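PDB 5IHS: endoglucanase, glycoside hydrolase family 5 protein, which hydrolyses internal beta-1,4-glucosidic bonds of cellulose as an endoglucanase and is probably needed for growth of the bacterium on crystalline cellulose. Local coordinates for residues V37-Y41 and L238-A243; F58-W62 and A87-D93; Y67-V72 and E108-A113; A136-S141 and G177-I182; N189-T195 and N214-T218. All coordinates share one frame. Residue numbers count along the deposited sequence, not the author numbering.

Contact 1 (V37-Y41 and L238-A243); sequences VKGNY and LDMGIA
A two-residue beta hairpin meets the C-terminal end of a TIM-barrel helix. Lys38 to Tyr41 form a type II' turn, closed by Tyr41 N to Lys38 O and paired back by Lys38 N to Tyr41 O, both 2.9 Å. Gly39 holds its first corner at phi 58°, psi -125°. In 238-243 the helix ends in a Schellman motif: Gly241 has positive phi (105°), and Gly241 N bonds Leu238 O at 2.9 Å. Asn40 CA lies 4.1 Å from Ala243 CA, and Gly39 CA 5.9 Å from Gly241 CA. Val37 is t, and Val37 CG1 packs on Ala243 CB at 3.8 Å. Val37 and Ala243 also touch Met216 of barrel strand 215-221, so the hairpin packs at the N-terminal end of the barrel. Leu238 is m,t, and Leu238 CD2 lies 4.0 Å from Asn40 ND2. Asn40 is m at chi1, with chi2 136°. That turns its amide to the helix end: Asn40 ND2 donates to Leu238 O at 3.0 Å and to Ile242 O at 2.9 Å.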
# COMPACT_ATOMS: atom_id res chain seq x y z
N VAL A 37 12.42 10.04 -1.45
CA VAL A 37 12.38 9.69 -2.87
C VAL A 37 13.53 10.39 -3.57
O VAL A 37 13.71 11.60 -3.38
CB VAL A 37 11.03 10.07 -3.51
CG1 VAL A 37 11.01 9.71 -4.99
CG2 VAL A 37 9.87 9.39 -2.77
N LYS A 38 14.28 9.65 -4.38
CA LYS A 38 15.32 10.19 -5.25
C LYS A 38 15.10 9.60 -6.64
O LYS A 38 15.31 8.40 -6.85
CB LYS A 38 16.70 9.80 -4.71
CG LYS A 38 17.88 10.16 -5.61
CD LYS A 38 18.00 11.66 -5.83
CE LYS A 38 19.31 12.02 -6.52
NZ LYS A 38 20.45 11.89 -5.58
N GLY A 39 14.68 10.44 -7.58
CA GLY A 39 14.42 9.96 -8.93
C GLY A 39 13.39 8.85 -8.94
O GLY A 39 12.27 8.99 -8.43
N ASN A 40 13.77 7.71 -9.53
CA ASN A 40 12.88 6.56 -9.64
C ASN A 40 12.84 5.71 -8.37
O ASN A 40 12.19 4.66 -8.39
CB ASN A 40 13.33 5.60 -10.77
CG ASN A 40 13.29 6.21 -12.16
OD1 ASN A 40 14.24 6.02 -12.93
ND2 ASN A 40 12.22 6.90 -12.50
N TYR A 41 13.52 6.11 -7.29
CA TYR A 41 13.78 5.20 -6.18
C TYR A 41 13.34 5.74 -4.83
O TYR A 41 13.37 6.94 -4.56
CB TYR A 41 15.28 4.87 -6.11
CG TYR A 41 15.69 4.09 -7.33
CD1 TYR A 41 15.44 2.73 -7.40
CD2 TYR A 41 16.27 4.72 -8.42
CE1 TYR A 41 15.77 2.00 -8.52
CE2 TYR A 41 16.60 4.00 -9.55
CZ TYR A 41 16.35 2.64 -9.60
OH TYR A 41 16.68 1.91 -10.72
N LEU A 238 8.62 5.40 -15.53
CA LEU A 238 9.98 5.47 -15.00
C LEU A 238 10.89 6.26 -15.92
O LEU A 238 11.73 7.05 -15.46
CB LEU A 238 10.52 4.06 -14.78
CG LEU A 238 9.75 3.19 -13.78
CD1 LEU A 238 10.33 1.78 -13.78
CD2 LEU A 238 9.80 3.77 -12.39
N ASP A 239 10.73 6.07 -17.24
CA ASP A 239 11.53 6.81 -18.21
C ASP A 239 11.35 8.31 -18.06
O ASP A 239 12.25 9.09 -18.38
CB ASP A 239 11.11 6.44 -19.63
CG ASP A 239 11.46 5.02 -20.03
OD1 ASP A 239 12.26 4.35 -19.33
OD2 ASP A 239 10.95 4.59 -21.09
N MET A 240 10.17 8.72 -17.62
CA MET A 240 9.81 10.12 -17.47
C MET A 240 10.21 10.66 -16.10
O MET A 240 10.02 11.86 -15.84
CB MET A 240 8.30 10.29 -17.74
CG MET A 240 7.81 9.88 -19.19
SD MET A 240 6.02 9.48 -19.47
CE MET A 240 5.34 11.12 -19.41
N GLY A 241 10.75 9.81 -15.22
CA GLY A 241 11.45 10.25 -14.02
C GLY A 241 10.73 10.13 -12.69
O GLY A 241 11.27 10.60 -11.68
N ILE A 242 9.54 9.51 -12.64
CA ILE A 242 8.81 9.40 -11.38
C ILE A 242 9.10 8.06 -10.70
O ILE A 242 9.63 7.13 -11.31
CB ILE A 242 7.29 9.66 -11.52
CG1 ILE A 242 6.62 8.65 -12.45
CG2 ILE A 242 7.03 11.10 -11.97
CD1 ILE A 242 5.08 8.65 -12.36
N ALA A 243 8.73 7.97 -9.43
CA ALA A 243 8.87 6.76 -8.63
C ALA A 243 7.49 6.16 -8.38
O ALA A 243 6.54 6.88 -8.04
CB ALA A 243 9.54 7.08 -7.29

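Contact 2 (F58-W62 and A87-D93); sequences FWSQW and AMGVEMD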
# COMPACT_ATOMS: atom_id res chain seq x y z
N PHE A 58 -7.77 -5.71 4.09
CA PHE A 58 -8.94 -5.47 3.25
C PHE A 58 -9.72 -4.29 3.82
O PHE A 58 -9.48 -3.86 4.94
CB PHE A 58 -9.75 -6.77 3.27
CG PHE A 58 -10.95 -6.87 2.33
CD1 PHE A 58 -10.81 -7.43 1.07
CD2 PHE A 58 -12.23 -6.56 2.77
CE1 PHE A 58 -11.92 -7.61 0.24
CE2 PHE A 58 -13.34 -6.76 1.95
CZ PHE A 58 -13.18 -7.28 0.69
N TRP A 59 -10.67 -3.78 3.04
CA TRP A 59 -11.58 -2.72 3.46
C TRP A 59 -11.87 -2.76 4.96
O TRP A 59 -12.44 -3.73 5.47
CB TRP A 59 -12.91 -2.88 2.75
CG TRP A 59 -12.90 -2.71 1.27
CD1 TRP A 59 -12.62 -3.65 0.31
CD2 TRP A 59 -13.27 -1.53 0.57
NE1 TRP A 59 -12.78 -3.11 -0.94
CE2 TRP A 59 -13.17 -1.80 -0.81
CE3 TRP A 59 -13.67 -0.26 0.98
CZ2 TRP A 59 -13.48 -0.84 -1.77
CZ3 TRP A 59 -13.97 0.69 0.03
CH2 TRP A 59 -13.88 0.40 -1.33
N SER A 60 -11.54 -1.68 5.67
CA SER A 60 -11.62 -1.67 7.12
C SER A 60 -13.03 -1.88 7.64
O SER A 60 -13.21 -2.42 8.74
CB SER A 60 -11.07 -0.35 7.65
OG SER A 60 -11.75 0.78 7.13
N GLN A 61 -14.05 -1.43 6.91
CA GLN A 61 -15.41 -1.56 7.43
C GLN A 61 -15.97 -2.97 7.28
O GLN A 61 -16.97 -3.31 7.92
CB GLN A 61 -16.36 -0.50 6.84
CG GLN A 61 -16.80 -0.70 5.39
CD GLN A 61 -15.87 -0.04 4.39
OE1 GLN A 61 -14.64 -0.19 4.45
NE2 GLN A 61 -16.45 0.70 3.44
N TRP A 62 -15.32 -3.81 6.47
CA TRP A 62 -15.81 -5.15 6.19
C TRP A 62 -14.91 -6.27 6.70
O TRP A 62 -15.40 -7.39 6.90
CB TRP A 62 -16.06 -5.32 4.69
CG TRP A 62 -17.12 -4.39 4.17
CD1 TRP A 62 -18.29 -4.04 4.79
CD2 TRP A 62 -17.10 -3.66 2.94
NE1 TRP A 62 -18.99 -3.14 4.02
CE2 TRP A 62 -18.28 -2.90 2.88
CE3 TRP A 62 -16.19 -3.58 1.88
CZ2 TRP A 62 -18.57 -2.06 1.80
CZ3 TRP A 62 -16.48 -2.75 0.82
CH2 TRP A 62 -17.67 -2.01 0.78
N ALA A 87 -6.23 -0.30 4.89
CA ALA A 87 -7.11 0.13 3.80
C ALA A 87 -8.41 0.66 4.39
O ALA A 87 -9.40 -0.06 4.51
CB ALA A 87 -7.36 -1.04 2.84
N MET A 88 -8.41 1.95 4.73
CA MET A 88 -9.55 2.55 5.40
C MET A 88 -10.64 2.86 4.38
O MET A 88 -10.49 3.75 3.54
CB MET A 88 -9.15 3.83 6.13
CG MET A 88 -10.27 4.31 7.03
SD MET A 88 -10.01 5.89 7.85
CE MET A 88 -9.99 6.98 6.44
N GLY A 89 -11.76 2.14 4.46
CA GLY A 89 -12.87 2.44 3.57
C GLY A 89 -13.42 3.83 3.85
O GLY A 89 -13.49 4.28 4.99
N VAL A 90 -13.80 4.52 2.78
CA VAL A 90 -14.25 5.91 2.84
C VAL A 90 -15.75 6.02 2.55
O VAL A 90 -16.52 6.48 3.39
CB VAL A 90 -13.40 6.79 1.90
CG1 VAL A 90 -13.89 8.22 1.88
CG2 VAL A 90 -11.94 6.73 2.33
N GLU A 91 -16.17 5.58 1.36
CA GLU A 91 -17.56 5.45 0.97
C GLU A 91 -18.12 4.13 1.52
O GLU A 91 -17.41 3.32 2.12
CB GLU A 91 -17.66 5.53 -0.56
CG GLU A 91 -17.06 6.84 -1.18
CD GLU A 91 -15.58 6.77 -1.58
OE1 GLU A 91 -15.12 5.78 -2.22
OE2 GLU A 91 -14.85 7.75 -1.27
N MET A 92 -19.43 3.92 1.33
CA MET A 92 -20.09 2.64 1.64
C MET A 92 -19.93 2.25 3.11
O MET A 92 -19.40 1.18 3.45
CB MET A 92 -19.60 1.53 0.71
CG MET A 92 -19.94 1.77 -0.75
SD MET A 92 -19.11 0.62 -1.87
CE MET A 92 -17.40 1.10 -1.64
N ASP A 93 -20.44 3.11 3.99
CA ASP A 93 -20.45 2.86 5.43
C ASP A 93 -19.04 2.80 6.01
O ASP A 93 -18.77 2.06 6.96
CB ASP A 93 -21.23 1.59 5.79
CG ASP A 93 -22.72 1.73 5.55
OD1 ASP A 93 -23.28 2.78 5.92
OD2 ASP A 93 -23.32 0.79 5.00
O HOH W 1 -21.02 -1.21 4.10
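One glutamine amide spans the gap between two loops beyond the C-terminal ends of barrel strands. Gln61 NE2 donates to Met92 O at 3.0 Å, nearly straight. Gln61 OE1 lies 3.3 Å from Gly89 CA and finds no polar partner. A CB on Gly89 would collide with that oxygen, so the fit depends on glycine. Nearer the barrel, Ser60 N donates to Ala87 O at 2.9 Å, and Gly89 N donates to Ser60 OG at 3.0 Å. Ser60 OG is also bonded to Glu102 of helix 99-116. Met92 touches two indoles: its CE is 3.6 Å from Trp59 CH2, and its CB is 3.9 Å from Trp62 CZ2. Met92 SD lies at the edge of the Trp62 six-membered ring, a Met-aromatic contact. Water 1 accepts from Trp62 NE1 and donates to Met92 O and Asp93 OD2. In TIM-barrel glycosidases the loops at this end form the substrate cleft. Side-chain-to-backbone bonds thus tie the two loops, and the indoles are consistent with a carbohydrate-binding cleft.

Contact 3 (Y67-V72 and E108-A113); sequences YNSDVV and EVVNAA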
# COMPACT_ATOMS: atom_id res chain seq x y z
N TYR A 67 -7.75 -5.83 11.97
CA TYR A 67 -7.03 -4.58 12.22
C TYR A 67 -6.57 -4.55 13.68
O TYR A 67 -7.10 -3.83 14.52
CB TYR A 67 -7.91 -3.37 11.89
CG TYR A 67 -7.97 -3.05 10.42
CD1 TYR A 67 -8.55 -3.93 9.51
CD2 TYR A 67 -7.45 -1.85 9.93
CE1 TYR A 67 -8.58 -3.64 8.15
CE2 TYR A 67 -7.48 -1.56 8.57
CZ TYR A 67 -8.04 -2.46 7.69
OH TYR A 67 -8.03 -2.14 6.36
N ASN A 68 -5.56 -5.37 13.98
CA ASN A 68 -5.15 -5.52 15.37
C ASN A 68 -3.67 -5.86 15.46
O ASN A 68 -3.01 -6.24 14.49
CB ASN A 68 -6.02 -6.54 16.11
CG ASN A 68 -5.82 -7.95 15.60
OD1 ASN A 68 -4.74 -8.52 15.77
ND2 ASN A 68 -6.85 -8.53 14.99
N SER A 69 -3.14 -5.69 16.68
CA SER A 69 -1.70 -5.85 16.88
C SER A 69 -1.25 -7.30 16.76
O SER A 69 -0.08 -7.54 16.42
CB SER A 69 -1.28 -5.25 18.23
OG SER A 69 -2.00 -5.81 19.29
N ASP A 70 -2.12 -8.27 17.07
CA ASP A 70 -1.73 -9.67 16.90
C ASP A 70 -1.47 -10.00 15.43
O ASP A 70 -0.49 -10.67 15.11
CB ASP A 70 -2.81 -10.59 17.47
CG ASP A 70 -2.94 -10.48 18.98
OD1 ASP A 70 -1.92 -10.32 19.68
OD2 ASP A 70 -4.09 -10.56 19.47
N VAL A 71 -2.33 -9.52 14.54
CA VAL A 71 -2.12 -9.70 13.11
C VAL A 71 -0.83 -9.02 12.66
O VAL A 71 -0.04 -9.60 11.92
CB VAL A 71 -3.35 -9.21 12.31
CG1 VAL A 71 -3.04 -9.05 10.82
CG2 VAL A 71 -4.51 -10.17 12.53
N VAL A 72 -0.60 -7.77 13.08
CA VAL A 72 0.61 -7.09 12.63
C VAL A 72 1.86 -7.84 13.09
O VAL A 72 2.81 -8.01 12.33
CB VAL A 72 0.60 -5.61 13.08
CG1 VAL A 72 1.94 -4.95 12.78
CG2 VAL A 72 -0.53 -4.85 12.39
N GLU A 108 -4.95 1.61 15.28
CA GLU A 108 -4.50 0.39 15.94
C GLU A 108 -3.41 -0.29 15.11
O GLU A 108 -2.41 -0.76 15.66
CB GLU A 108 -5.68 -0.54 16.18
CG GLU A 108 -5.33 -1.78 17.00
CD GLU A 108 -4.92 -1.48 18.46
OE1 GLU A 108 -5.07 -0.33 18.91
OE2 GLU A 108 -4.44 -2.41 19.16
N VAL A 109 -3.58 -0.33 13.79
CA VAL A 109 -2.57 -0.93 12.92
C VAL A 109 -1.30 -0.08 12.89
O VAL A 109 -0.19 -0.62 12.96
CB VAL A 109 -3.17 -1.18 11.53
CG1 VAL A 109 -2.10 -1.61 10.53
CG2 VAL A 109 -4.27 -2.25 11.64
N VAL A 110 -1.44 1.23 12.75
CA VAL A 110 -0.27 2.12 12.79
C VAL A 110 0.49 1.94 14.09
O VAL A 110 1.72 1.81 14.09
CB VAL A 110 -0.70 3.58 12.57
CG1 VAL A 110 0.48 4.52 12.81
CG2 VAL A 110 -1.26 3.77 11.17
N ASN A 111 -0.23 1.96 15.22
CA ASN A 111 0.42 1.83 16.51
C ASN A 111 1.18 0.51 16.61
O ASN A 111 2.28 0.45 17.17
CB ASN A 111 -0.62 1.93 17.63
CG ASN A 111 -1.13 3.35 17.84
OD1 ASN A 111 -0.58 4.30 17.29
ND2 ASN A 111 -2.16 3.50 18.67
N ALA A 112 0.59 -0.56 16.09
CA ALA A 112 1.25 -1.86 16.13
C ALA A 112 2.48 -1.88 15.24
O ALA A 112 3.51 -2.45 15.61
CB ALA A 112 0.28 -2.95 15.71
N ALA A 113 2.39 -1.28 14.05
CA ALA A 113 3.57 -1.21 13.19
C ALA A 113 4.70 -0.45 13.87
O ALA A 113 5.88 -0.83 13.75
CB ALA A 113 3.21 -0.55 11.86
O HOH W 2 -5.13 -4.86 18.70
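Ala112 is the small bump at the middle of this contact. Ala112 CB presses into the hollow between Ser69 and Val72, 3.7 Å from Ser69 CA and 3.8 Å from Val72 CB. The short side chain lets the backbones close in, with the CA atoms of Ser69 and Ala112 5.0 Å apart. Val109 makes the next bump. Val109 CG2 rests 3.6 Å from Tyr67 CD2, and Val109 CG1 is 4.1 Å from Val72 CG2. Val72, t at chi1, reaches over the turn at Ala113, with CG1 3.9 Å from Ala113 N. The two helices, 69-77 and 99-116, are neighbours in the outer layer of the TIM barrel and follow strands 53-57 and 83-89. Val109 faces inward, onto Leu57 and Val84 of those strands. The Tyr67 ring runs inward too, and its OH bonds Phe58 O and Ala87 N. Asn68 is the N-cap of helix 69-77: Asn68 OD1 accepts from Val71 N at 2.9 Å, while its ND2 bonds Pro300 O. On the outer side Glu108 CG lies against Tyr67 O at 3.7 Å. Water 2 bridges the segments here, accepting from Ser69 N at 3.0 Å and donating to Glu108 OE2 at 2.6 Å.

Contact 4 (A136-S141 and G177-I182); sequences AQRFFS and GVITKI
Two neighbouring helices of the outer TIM-barrel layer, 133-147 and 167-185, pack side by side. Segments 136-141 and 177-182 are helical throughout. They run in the same direction, crossing at -27°, with the short segments' axes 8.6 Å apart. Gln137 CA is 5.2 Å from Val178 CA, and Ser141 CA is 5.5 Å from Ile182 CA. The apolar contacts lie on the inner side. Phe140 is m (chi1 -82°, chi2 -70°) and Val178 is t; Phe140 CD2 meets Val178 CG1 at 3.6 Å. Ile182 is m,t, and its CG1 lies 3.8 Å from Phe140 CB. Ala136 CB sits 4.3 Å from Val178 CG2. Phe140 and Ile182 both reach Tyr155 of barrel strand 153-156. The outer side is mixed. Gln137 is m,t, stretched along Gly177 and Lys181; its NE2 is 4.0 Å from Gly177 C. A CB on Gly177 would run into that amide. Lys181 (m, m, t, m) brings its CE to 3.6 Å from Gln137 OE1. No direct hydrogen bond joins the segments. Ser141 is m, and Ser141 OG donates to Gln137 O in its own helix at 2.9 Å. Water 3 links the helices, donating to Ser141 OG and to Lys181 O, each at 2.8 Å.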
# COMPACT_ATOMS: atom_id res chain seq x y z
N ALA A 136 -11.23 14.40 3.57
CA ALA A 136 -9.92 13.79 3.39
C ALA A 136 -8.82 14.63 4.03
O ALA A 136 -7.91 14.10 4.68
CB ALA A 136 -9.63 13.60 1.90
N GLN A 137 -8.90 15.95 3.85
CA GLN A 137 -7.92 16.85 4.45
C GLN A 137 -7.97 16.76 5.97
O GLN A 137 -6.93 16.77 6.63
CB GLN A 137 -8.19 18.28 3.98
CG GLN A 137 -7.80 18.52 2.53
CD GLN A 137 -8.14 19.92 2.06
OE1 GLN A 137 -8.42 20.81 2.87
NE2 GLN A 137 -8.11 20.12 0.75
N ARG A 138 -9.17 16.66 6.53
CA ARG A 138 -9.31 16.56 7.98
C ARG A 138 -8.65 15.28 8.49
O ARG A 138 -7.88 15.30 9.46
CB ARG A 138 -10.79 16.60 8.36
CG ARG A 138 -11.07 16.55 9.86
CD ARG A 138 -12.54 16.90 10.18
NE ARG A 138 -13.50 15.99 9.55
CZ ARG A 138 -14.31 16.30 8.53
NH1 ARG A 138 -15.15 15.39 8.06
NH2 ARG A 138 -14.30 17.51 7.99
N PHE A 139 -8.94 14.16 7.83
CA PHE A 139 -8.37 12.88 8.22
C PHE A 139 -6.85 12.91 8.18
O PHE A 139 -6.17 12.52 9.13
CB PHE A 139 -8.89 11.77 7.30
CG PHE A 139 -8.21 10.46 7.53
CD1 PHE A 139 -8.47 9.72 8.67
CD2 PHE A 139 -7.31 9.96 6.61
CE1 PHE A 139 -7.84 8.51 8.90
CE2 PHE A 139 -6.67 8.75 6.83
CZ PHE A 139 -6.94 8.02 7.98
N PHE A 140 -6.29 13.36 7.05
CA PHE A 140 -4.84 13.34 6.91
C PHE A 140 -4.17 14.36 7.82
O PHE A 140 -3.06 14.10 8.31
CB PHE A 140 -4.43 13.48 5.45
CG PHE A 140 -4.49 12.17 4.73
CD1 PHE A 140 -3.58 11.18 5.02
CD2 PHE A 140 -5.48 11.90 3.79
CE1 PHE A 140 -3.64 9.94 4.41
CE2 PHE A 140 -5.53 10.66 3.16
CZ PHE A 140 -4.60 9.68 3.47
N SER A 141 -4.81 15.51 8.08
CA SER A 141 -4.26 16.45 9.06
C SER A 141 -4.17 15.80 10.43
O SER A 141 -3.17 15.96 11.15
CB SER A 141 -5.15 17.69 9.16
OG SER A 141 -5.09 18.48 7.99
N GLY A 177 -3.96 19.48 -2.44
CA GLY A 177 -4.59 20.01 -1.24
C GLY A 177 -4.32 19.17 -0.02
O GLY A 177 -4.07 19.69 1.07
N VAL A 178 -4.37 17.84 -0.17
CA VAL A 178 -4.10 16.95 0.95
C VAL A 178 -2.61 16.98 1.33
O VAL A 178 -2.26 16.99 2.51
CB VAL A 178 -4.59 15.52 0.65
CG1 VAL A 178 -4.19 14.56 1.78
CG2 VAL A 178 -6.10 15.50 0.47
N ILE A 179 -1.72 16.99 0.33
CA ILE A 179 -0.29 17.06 0.61
C ILE A 179 0.04 18.30 1.45
O ILE A 179 0.81 18.22 2.41
CB ILE A 179 0.52 17.01 -0.70
CG1 ILE A 179 0.39 15.63 -1.35
CG2 ILE A 179 1.98 17.35 -0.46
CD1 ILE A 179 0.81 15.61 -2.81
N THR A 180 -0.51 19.45 1.07
CA THR A 180 -0.24 20.66 1.84
C THR A 180 -0.64 20.48 3.30
O THR A 180 0.08 20.89 4.21
CB THR A 180 -0.97 21.85 1.22
OG1 THR A 180 -0.46 22.06 -0.10
CG2 THR A 180 -0.78 23.11 2.04
N LYS A 181 -1.80 19.86 3.54
CA LYS A 181 -2.24 19.63 4.91
C LYS A 181 -1.31 18.68 5.66
O LYS A 181 -0.97 18.92 6.82
CB LYS A 181 -3.68 19.11 4.91
CG LYS A 181 -4.70 20.15 4.48
CD LYS A 181 -4.96 21.19 5.56
CE LYS A 181 -6.04 22.18 5.16
NZ LYS A 181 -5.52 23.14 4.17
N ILE A 182 -0.88 17.59 5.01
CA ILE A 182 0.05 16.67 5.66
C ILE A 182 1.35 17.38 6.02
O ILE A 182 1.89 17.21 7.12
CB ILE A 182 0.32 15.47 4.74
CG1 ILE A 182 -0.93 14.59 4.63
CG2 ILE A 182 1.48 14.64 5.27
CD1 ILE A 182 -0.83 13.52 3.56
O HOH W 3 -2.88 20.22 8.35

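Contact 5 (N189-T195 and N214-T218); sequences NIIVVGT and NIMYT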
# COMPACT_ATOMS: atom_id res chain seq x y z
N ASN A 189 7.85 12.46 5.37
CA ASN A 189 7.44 11.09 5.09
C ASN A 189 6.78 11.00 3.71
O ASN A 189 6.18 11.96 3.21
CB ASN A 189 6.52 10.55 6.18
CG ASN A 189 7.28 10.18 7.45
OD1 ASN A 189 8.46 9.76 7.40
ND2 ASN A 189 6.62 10.32 8.59
N ILE A 190 6.90 9.83 3.09
CA ILE A 190 6.45 9.64 1.72
C ILE A 190 4.93 9.72 1.63
O ILE A 190 4.20 9.19 2.47
CB ILE A 190 6.99 8.31 1.19
CG1 ILE A 190 8.52 8.40 1.03
CG2 ILE A 190 6.32 7.93 -0.14
CD1 ILE A 190 9.19 7.13 0.61
N ILE A 191 4.46 10.36 0.55
CA ILE A 191 3.06 10.41 0.19
C ILE A 191 2.92 9.79 -1.20
O ILE A 191 3.61 10.20 -2.13
CB ILE A 191 2.52 11.85 0.21
CG1 ILE A 191 2.73 12.50 1.58
CG2 ILE A 191 1.07 11.87 -0.20
CD1 ILE A 191 2.51 14.01 1.58
N VAL A 192 2.02 8.80 -1.31
CA VAL A 192 1.79 8.06 -2.55
C VAL A 192 0.43 8.49 -3.10
O VAL A 192 -0.57 8.48 -2.37
CB VAL A 192 1.81 6.54 -2.33
CG1 VAL A 192 1.74 5.81 -3.66
CG2 VAL A 192 3.04 6.10 -1.52
N VAL A 193 0.39 8.83 -4.39
CA VAL A 193 -0.79 9.40 -5.04
C VAL A 193 -1.30 8.48 -6.14
O VAL A 193 -0.56 8.12 -7.06
CB VAL A 193 -0.48 10.80 -5.62
CG1 VAL A 193 -1.74 11.39 -6.26
CG2 VAL A 193 0.08 11.73 -4.55
N GLY A 194 -2.60 8.14 -6.05
CA GLY A 194 -3.23 7.28 -7.03
C GLY A 194 -3.35 7.91 -8.40
O GLY A 194 -3.23 9.12 -8.58
N THR A 195 -3.59 7.04 -9.39
CA THR A 195 -3.61 7.44 -10.79
C THR A 195 -4.90 6.95 -11.47
O THR A 195 -5.66 6.13 -10.93
CB THR A 195 -2.30 6.98 -11.49
OG1 THR A 195 -2.16 5.56 -11.42
CG2 THR A 195 -1.07 7.67 -10.87
N ASN A 214 9.35 14.02 -1.99
CA ASN A 214 8.98 12.72 -1.43
C ASN A 214 7.54 12.30 -1.78
O ASN A 214 6.80 11.80 -0.94
CB ASN A 214 9.26 12.66 0.07
CG ASN A 214 10.72 12.80 0.37
OD1 ASN A 214 11.56 12.72 -0.54
ND2 ASN A 214 11.05 13.01 1.63
N ILE A 215 7.20 12.46 -3.07
CA ILE A 215 5.94 11.99 -3.64
C ILE A 215 6.23 10.79 -4.54
O ILE A 215 7.18 10.81 -5.34
CB ILE A 215 5.24 13.10 -4.45
CG1 ILE A 215 5.09 14.39 -3.64
CG2 ILE A 215 3.88 12.62 -4.97
CD1 ILE A 215 4.32 14.24 -2.34
N MET A 216 5.41 9.75 -4.41
CA MET A 216 5.41 8.61 -5.30
C MET A 216 4.02 8.43 -5.88
O MET A 216 3.05 9.04 -5.42
CB MET A 216 5.84 7.33 -4.56
CG MET A 216 7.19 7.46 -3.87
SD MET A 216 7.70 5.99 -2.96
CE MET A 216 8.37 5.00 -4.28
N TYR A 217 3.91 7.55 -6.88
CA TYR A 217 2.67 7.36 -7.63
C TYR A 217 2.28 5.89 -7.63
O TYR A 217 3.13 5.00 -7.77
CB TYR A 217 2.81 7.92 -9.06
CG TYR A 217 3.22 9.38 -9.00
CD1 TYR A 217 4.55 9.72 -8.91
CD2 TYR A 217 2.28 10.40 -8.97
CE1 TYR A 217 4.95 11.05 -8.79
CE2 TYR A 217 2.66 11.72 -8.87
CZ TYR A 217 3.99 12.04 -8.78
OH TYR A 217 4.37 13.37 -8.67
N THR A 218 0.99 5.65 -7.48
CA THR A 218 0.47 4.30 -7.32
C THR A 218 0.37 3.55 -8.64
O THR A 218 -0.18 4.07 -9.62
CB THR A 218 -0.93 4.37 -6.72
OG1 THR A 218 -0.88 5.24 -5.59
CG2 THR A 218 -1.43 2.99 -6.32
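Apolar side chains, mostly aliphatic, cover both faces of this strand pair. On the face toward the helices, Ile191 CB lies 3.9 Å from Ile215 CD1, and Val193 CG2 lies 3.9 Å from Ile215 CG2. Tyr217 follows on this face, with CD2 4.4 Å from Val193 CB. Helix 167-185 covers it through Ile179 and Ala175. On the face toward the barrel interior, Val192 CG2 is 4.3 Å from Met216 CB. Val192 and Met216 both touch Phe245. Met216 SD meets Ile190 CG2 at 3.7 Å. Between the faces runs the parallel backbone pairing. Ile191 N donates to Asn214 O at 3.1 Å. Met216 N to Ile191 O, Val193 N to Met216 O and Thr218 N to Val193 O each measure 2.9 Å. The polar edges lie at the strand ends. Past Gly194, Thr195 OG1 donates to Thr218 O at 3.1 Å. At the other end Asn214 ND2 bonds Thr188 O, and its OD1 accepts from Val37 N of the N-terminal hairpin. Strands 191-193 and 215-221 are the fifth and sixth of the eight parallel strands of a TIM barrel, the fold of family 5 glycosidases.

In the fold
The five contacts sit around one closed eight-stranded barrel. Contact 1 spans most of the chain, and the other four are nested inside its loop. Contacts 2 and 3 cross along the chain and touch where Tyr67 OH bonds Phe58 O and Ala87 N. Contact 2 also meets contact 4, Met88 on Phe139. Contacts 4 and 5 follow in series, with centres 13 Å apart; Ile179 and Ile182 pack on Ile191 and Ile215. Contact 5 touches contact 1 through Tyr217 N with Ala243 O. The centres of contacts 1 and 2 are 31 Å apart. Contacts 1, 3, 4 and 5 join strands, helices and hairpin; contact 2 lies at the C-terminal strand ends, where family 5 enzymes have their substrate cleft.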